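Local coordinates for lytic switch protein BZLF1 (Human herpesvirus 4, PDB 2C9L) that binds specific, often CpG-methylated DNA sites as a bZIP homodimer and switches Epstein-Barr virus from latent to lytic infection, at residues 44-47 / 53-56. The protein carries 2 engineered substitutions. Sequence-based numbering, arbitrary orientation.
Sequences LLKQ and DVDS
Leu45 and Val54 meet through their methyl groups where the C-terminal segment folds back on the long helix 2-48. CD2 of Leu45 lies 3.8 Å from CG2 of Val54, with CG1 of Val54 only slightly farther, so one leucine methyl faces both prongs of the valine, while Leu45 CG also reaches CG2. Both side chains leave their backbones toward the opposing segment. With CG1 swung opposite the backbone N of Val54 (chi1 -174°), CG2 sits next to that nitrogen and meets the leucine. Alongside this apolar pair runs Lys46, in which a bend at chi2 (64°) followed by an extended end carries NZ across to the returning chain. Its CD comes to 4.4 Å from Val54 CG2, and its NZ ends 4.0 Å from Asp53 CA. The ammonium hydrogen-bonds the carbonyl O of Leu52, just ahead of Asp53, tying the returning chain to the helix. Asp53 OD1 is 5.5 Å from Lys46 NZ, too far for a salt bridge, though the opposite charges probably attract weakly. Asp53 N-caps the short helix 54-57, its OD1 accepting a weak, bent bond from Ser56 N (3.2 Å, 133°); Asp53 O accepts from the same N-H. Farther along, Asp55 OD2 forms a salt bridge with Arg60. Across the dimer, Leu45 packs on Leu45 of the second subunit and Val54 on Leu41 of that subunit, so the two buried residues also contribute to the dimer interface. The contact thus joins the C-terminal end of the bZIP coiled coil, in the region assigned to the leucine zipper, to a short N-capped helix folded back against it.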
loop_
_atom_site.group_PDB
_atom_site.type_symbol
_atom_site.label_atom_id
_atom_site.label_comp_id
_atom_site.label_asym_id
_atom_site.label_seq_id
_atom_site.Cartn_x
_atom_site.Cartn_y
_atom_site.Cartn_z
ATOM N N LEU C 44 0.897 -16.157 15.050
ATOM C CA LEU C 44 2.060 -16.531 15.850
ATOM C C LEU C 44 1.848 -16.104 17.298
ATOM O O LEU C 44 2.159 -16.844 18.226
ATOM C CB LEU C 44 3.327 -15.862 15.312
ATOM C CG LEU C 44 4.589 -16.074 16.154
ATOM C CD1 LEU C 44 4.847 -17.558 16.336
ATOM C CD2 LEU C 44 5.777 -15.407 15.473
ATOM N N LEU C 45 1.311 -14.904 17.484
ATOM C CA LEU C 45 1.064 -14.387 18.822
ATOM C C LEU C 45 0.036 -15.256 19.529
ATOM O O LEU C 45 0.094 -15.449 20.743
ATOM C CB LEU C 45 0.559 -12.949 18.741
ATOM C CG LEU C 45 0.308 -12.207 20.053
ATOM C CD1 LEU C 45 1.558 -12.247 20.932
ATOM C CD2 LEU C 45 -0.086 -10.769 19.741
ATOM N N LYS C 46 -0.905 -15.780 18.754
ATOM C CA LYS C 46 -1.947 -16.632 19.294
ATOM C C LYS C 46 -1.343 -17.985 19.685
ATOM O O LYS C 46 -1.692 -18.544 20.718
ATOM C CB LYS C 46 -3.058 -16.824 18.260
ATOM C CG LYS C 46 -4.358 -17.349 18.842
ATOM C CD LYS C 46 -4.968 -16.348 19.816
ATOM C CE LYS C 46 -6.283 -16.857 20.382
ATOM N NZ LYS C 46 -6.899 -15.911 21.363
ATOM N N GLN C 47 -0.429 -18.501 18.866
ATOM C CA GLN C 47 0.213 -19.780 19.159
ATOM C C GLN C 47 1.008 -19.692 20.457
ATOM O O GLN C 47 0.927 -20.584 21.297
ATOM C CB GLN C 47 1.162 -20.201 18.031
ATOM C CG GLN C 47 0.496 -20.469 16.698
ATOM C CD GLN C 47 1.424 -21.156 15.712
ATOM O OE1 GLN C 47 2.606 -20.824 15.616
ATOM N NE2 GLN C 47 0.886 -22.114 14.967
ATOM N N ASP C 53 -6.507 -12.514 23.680
ATOM C CA ASP C 53 -7.475 -12.130 22.653
ATOM C C ASP C 53 -6.882 -11.007 21.806
ATOM O O ASP C 53 -7.149 -9.828 22.042
ATOM C CB ASP C 53 -8.780 -11.645 23.293
ATOM C CG ASP C 53 -9.905 -11.505 22.283
ATOM O OD1 ASP C 53 -9.611 -11.182 21.114
ATOM O OD2 ASP C 53 -11.080 -11.708 22.657
ATOM N N VAL C 54 -6.080 -11.382 20.818
ATOM C CA VAL C 54 -5.428 -10.407 19.954
ATOM C C VAL C 54 -6.384 -9.441 19.254
ATOM O O VAL C 54 -6.182 -8.228 19.289
ATOM C CB VAL C 54 -4.581 -11.114 18.886
ATOM C CG1 VAL C 54 -3.789 -10.091 18.097
ATOM C CG2 VAL C 54 -3.652 -12.125 19.550
ATOM N N ASP C 55 -7.423 -9.977 18.625
ATOM C CA ASP C 55 -8.383 -9.148 17.905
ATOM C C ASP C 55 -9.010 -8.056 18.759
ATOM O O ASP C 55 -9.465 -7.041 18.237
ATOM C CB ASP C 55 -9.487 -10.019 17.301
ATOM C CG ASP C 55 -8.948 -11.048 16.330
ATOM O OD1 ASP C 55 -8.443 -12.095 16.784
ATOM O OD2 ASP C 55 -9.015 -10.802 15.109
ATOM N N SER C 56 -9.035 -8.266 20.071
ATOM C CA SER C 56 -9.614 -7.289 20.981
ATOM C C SER C 56 -8.608 -6.206 21.343
ATOM O O SER C 56 -8.975 -5.052 21.557
ATOM C CB SER C 56 -10.106 -7.978 22.254
ATOM O OG SER C 56 -11.097 -8.943 21.950
#